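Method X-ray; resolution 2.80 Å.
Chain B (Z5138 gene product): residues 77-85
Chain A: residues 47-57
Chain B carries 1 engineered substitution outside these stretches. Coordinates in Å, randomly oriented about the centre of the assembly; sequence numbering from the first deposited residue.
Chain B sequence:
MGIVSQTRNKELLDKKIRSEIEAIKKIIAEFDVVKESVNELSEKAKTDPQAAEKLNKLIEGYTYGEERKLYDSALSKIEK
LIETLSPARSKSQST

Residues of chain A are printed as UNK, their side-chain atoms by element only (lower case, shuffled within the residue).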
# COMPACT_ATOMS: atom_id res chain seq x y z
N LYS B 77 5.40 -2.23 6.09
CA LYS B 77 4.63 -1.29 6.88
C LYS B 77 3.27 -1.92 7.17
O LYS B 77 2.73 -1.79 8.28
CB LYS B 77 4.46 0.02 6.12
CG LYS B 77 5.75 0.78 6.04
CD LYS B 77 5.64 2.06 5.24
CE LYS B 77 7.00 2.75 5.18
NZ LYS B 77 7.01 3.77 4.10
N ILE B 78 2.73 -2.61 6.16
CA ILE B 78 1.44 -3.27 6.34
C ILE B 78 1.62 -4.43 7.29
O ILE B 78 0.75 -4.71 8.11
CB ILE B 78 0.86 -3.81 5.00
CG1 ILE B 78 0.56 -2.64 4.05
CG2 ILE B 78 -0.45 -4.58 5.27
CD1 ILE B 78 -0.43 -1.62 4.63
N GLU B 79 2.75 -5.12 7.20
CA GLU B 79 2.97 -6.24 8.08
C GLU B 79 3.15 -5.74 9.49
O GLU B 79 2.77 -6.42 10.44
CB GLU B 79 4.16 -7.05 7.62
CG GLU B 79 3.97 -7.61 6.23
CD GLU B 79 5.10 -8.51 5.77
OE1 GLU B 79 6.27 -8.05 5.78
OE2 GLU B 79 4.81 -9.67 5.37
N LYS B 80 3.70 -4.54 9.63
CA LYS B 80 3.92 -3.94 10.95
C LYS B 80 2.57 -3.62 11.57
O LYS B 80 2.38 -3.74 12.78
CB LYS B 80 4.74 -2.65 10.81
CG LYS B 80 5.43 -2.18 12.09
CD LYS B 80 6.30 -0.93 11.80
CE LYS B 80 7.37 -1.19 10.69
NZ LYS B 80 8.04 0.06 10.19
N LEU B 81 1.63 -3.21 10.72
CA LEU B 81 0.29 -2.87 11.15
C LEU B 81 -0.43 -4.13 11.64
O LEU B 81 -1.02 -4.14 12.71
CB LEU B 81 -0.48 -2.25 9.99
CG LEU B 81 -0.86 -0.77 10.12
CD1 LEU B 81 0.15 -0.00 10.97
CD2 LEU B 81 -0.98 -0.20 8.72
N ILE B 82 -0.37 -5.19 10.85
CA ILE B 82 -0.98 -6.45 11.23
C ILE B 82 -0.36 -6.90 12.55
O ILE B 82 -1.05 -7.42 13.42
CB ILE B 82 -0.74 -7.52 10.16
CG1 ILE B 82 -1.42 -7.09 8.86
CG2 ILE B 82 -1.24 -8.88 10.65
CD1 ILE B 82 -1.18 -8.00 7.68
N GLU B 83 0.95 -6.71 12.67
CA GLU B 83 1.72 -7.06 13.86
C GLU B 83 1.09 -6.45 15.10
O GLU B 83 0.79 -7.14 16.07
CB GLU B 83 3.16 -6.55 13.70
CG GLU B 83 4.05 -6.75 14.93
CD GLU B 83 4.79 -5.47 15.36
OE1 GLU B 83 4.14 -4.57 15.96
OE2 GLU B 83 6.01 -5.35 15.10
N THR B 84 0.88 -5.14 15.08
CA THR B 84 0.28 -4.45 16.22
C THR B 84 -1.21 -4.80 16.38
O THR B 84 -2.00 -3.99 16.85
CB THR B 84 0.42 -2.94 16.06
OG1 THR B 84 -0.59 -2.45 15.17
CG2 THR B 84 1.79 -2.60 15.49
N LEU B 85 -1.58 -6.00 15.97
CA LEU B 85 -2.96 -6.49 16.05
C LEU B 85 -2.91 -8.02 16.10
O LEU B 85 -3.25 -8.57 17.17
CB LEU B 85 -3.76 -6.07 14.81
CG LEU B 85 -3.99 -4.61 14.45
CD1 LEU B 85 -4.65 -4.54 13.08
CD2 LEU B 85 -4.86 -3.94 15.48
N UNK A 47 -5.73 -7.00 2.81
CA UNK A 47 -6.99 -7.66 3.15
C UNK A 47 -6.95 -8.17 4.59
O UNK A 47 -7.94 -8.06 5.32
c UNK A 47 -8.49 -7.09 0.73
c UNK A 47 -8.25 -8.58 1.00
c UNK A 47 -7.26 -8.80 2.17
c UNK A 47 -7.71 -9.31 -0.24
N UNK A 48 -5.83 -8.73 5.01
CA UNK A 48 -5.75 -9.21 6.38
C UNK A 48 -5.83 -8.04 7.35
O UNK A 48 -6.58 -8.07 8.33
c UNK A 48 -4.46 -9.98 6.61
c UNK A 48 -4.49 -11.33 5.98
c UNK A 48 -1.78 -11.60 4.94
se UNK A 48 -2.88 -12.27 6.38
N UNK A 49 -5.07 -6.98 7.05
CA UNK A 49 -5.11 -5.80 7.89
C UNK A 49 -6.52 -5.20 7.93
O UNK A 49 -7.04 -4.86 9.00
c UNK A 49 -4.36 -3.40 8.04
c UNK A 49 -4.95 -0.98 9.36
c UNK A 49 -5.34 -1.17 8.02
c UNK A 49 -4.15 -4.73 7.38
c UNK A 49 -3.96 -3.20 9.37
c UNK A 49 -4.26 -2.00 10.04
c UNK A 49 -5.04 -2.38 7.37
N UNK A 50 -7.14 -5.07 6.77
CA UNK A 50 -8.47 -4.49 6.71
C UNK A 50 -9.48 -5.19 7.62
O UNK A 50 -10.17 -4.53 8.40
c UNK A 50 -8.96 -4.48 5.28
N UNK A 51 -9.59 -6.52 7.57
CA UNK A 51 -10.59 -7.12 8.43
C UNK A 51 -10.20 -7.06 9.90
O UNK A 51 -11.05 -6.82 10.75
c UNK A 51 -9.57 -11.25 10.37
c UNK A 51 -10.92 -8.57 8.00
o UNK A 51 -7.74 -12.80 10.12
c UNK A 51 -8.51 -11.76 9.63
c UNK A 51 -10.06 -9.66 8.59
c UNK A 51 -8.99 -10.20 7.86
c UNK A 51 -10.33 -10.20 9.85
c UNK A 51 -8.22 -11.24 8.38
N UNK A 52 -8.93 -7.25 10.21
CA UNK A 52 -8.48 -7.19 11.59
C UNK A 52 -8.75 -5.80 12.18
O UNK A 52 -9.21 -5.68 13.31
c UNK A 52 -7.01 -7.52 11.67
c UNK A 52 -6.71 -8.92 11.20
se UNK A 52 -4.84 -9.35 11.31
c UNK A 52 -4.69 -9.38 13.24
N UNK A 53 -8.45 -4.75 11.42
CA UNK A 53 -8.70 -3.39 11.89
C UNK A 53 -10.20 -3.26 12.13
O UNK A 53 -10.64 -2.81 13.18
c UNK A 53 -9.73 1.57 11.97
c UNK A 53 -8.65 1.03 12.64
o UNK A 53 -10.21 2.81 12.35
c UNK A 53 -10.34 0.87 10.92
c UNK A 53 -8.17 -0.24 12.26
c UNK A 53 -8.27 -2.35 10.86
c UNK A 53 -9.84 -0.39 10.55
c UNK A 53 -8.75 -0.96 11.22
N UNK A 54 -10.97 -3.68 11.13
CA UNK A 54 -12.42 -3.64 11.19
C UNK A 54 -12.93 -4.29 12.47
O UNK A 54 -13.89 -3.83 13.06
c UNK A 54 -15.16 -3.07 9.73
c UNK A 54 -14.52 -4.43 9.96
c UNK A 54 -13.01 -4.36 9.97
o UNK A 54 -16.38 -2.91 9.88
n UNK A 54 -14.35 -2.09 9.35
N UNK A 55 -12.28 -5.37 12.88
CA UNK A 55 -12.68 -6.08 14.08
C UNK A 55 -12.42 -5.26 15.35
O UNK A 55 -13.27 -5.18 16.23
c UNK A 55 -11.95 -7.42 14.17
N UNK A 56 -11.24 -4.65 15.44
CA UNK A 56 -10.94 -3.84 16.62
C UNK A 56 -11.93 -2.69 16.63
O UNK A 56 -12.69 -2.51 17.58
c UNK A 56 -8.69 -5.65 16.95
n UNK A 56 -8.70 -6.75 16.18
c UNK A 56 -9.51 -3.29 16.53
c UNK A 56 -8.45 -4.33 16.23
o UNK A 56 -8.85 -5.69 18.17
N UNK A 57 -11.91 -1.93 15.54
CA UNK A 57 -12.77 -0.78 15.33
C UNK A 57 -14.20 -0.92 15.87
O UNK A 57 -14.72 0.01 16.48
o UNK A 57 -13.59 0.71 13.59
c UNK A 57 -12.82 -0.45 13.84

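Position 47 carries four carbons, forked at the second; CA-to-CB points away from chain B and the side chain makes no contact with chain B. A fork at the second carbon is leucine, L47(A). Position 48 has an unbranched run of two carbons, a selenium and a carbon, and its CB lies 4.0 Å from CD1 of I82(B). This is selenomethionine, M48(A).

Position 49 shows one carbon and then a six-carbon ring with no oxygen, pointing toward chain B, with CB 3.9 Å from CG1 of I82(B). This is phenylalanine, F49(A). Its CE2 lies 3.6 Å from CG of L81(B) and 4.0 Å from CD1 of L85(B). CD2 of L81(B) sits over one ring face, 4.2 Å from the centroid of the F49(A) ring and 19° off its normal, a CH-pi contact.

Position 50 has a single carbon directed away from chain B: alanine, A50(A). Position 51 has a carbon and a six-carbon ring bearing one oxygen, hence tyrosine, Y51(A), which makes no contact here. Position 52 repeats the unbranched carbon, carbon, selenium, carbon pattern; its CA-to-CB bond also points toward chain B, and the chain touches I82(B) and L85(B). It is selenomethionine, M52(A): SE is 3.7 Å from CG2 of I82(B), and CE is 3.8 Å from CB of L85(B).

Position 53 has one carbon, then a six-carbon ring bearing one oxygen, and its nearest approach is through the backbone, N to CD1 of L85(B) at 4.2 Å; it is tyrosine, Y53(A). Position 54 has three carbons, the third bearing one oxygen and one nitrogen: glutamine, Q54(A), out of reach. Position 55, one carbon that reaches nothing on chain B, is alanine, A55(A). Position 56 has the same amide composition as Q54(A), but its CA-to-CB bond points toward chain B and its carbons touch L85(B); it is glutamine, Q56(A). Its CG packs 3.7 Å from CD2 of L85(B), while NE2 donates to O of M52(A) at 3.1 Å, a hydrogen bond within its own helix that engages one N-H of the amide. Position 57, a carbon and an oxygen, is serine, S57(A), out of reach.

The contact is apolar: no hydrogen bond crosses it, and 436 Å² is buried over both sides. The helix axes approach to 9.4 Å with their N-to-C directions 30° apart. Contacts recur at 48, 49, 52, 53 and 56, the three-to-four spacing that gathers residues on one helical face. Opposite them, I78(B), L81(B), I82(B) and L85(B) follow the same spacing, although L85(B) lies beyond helix 77-83. F49(A) meets all four, and L85(B) extends the packing to Q56(A).

Chain A 47-57: LMFAYMYQAQS
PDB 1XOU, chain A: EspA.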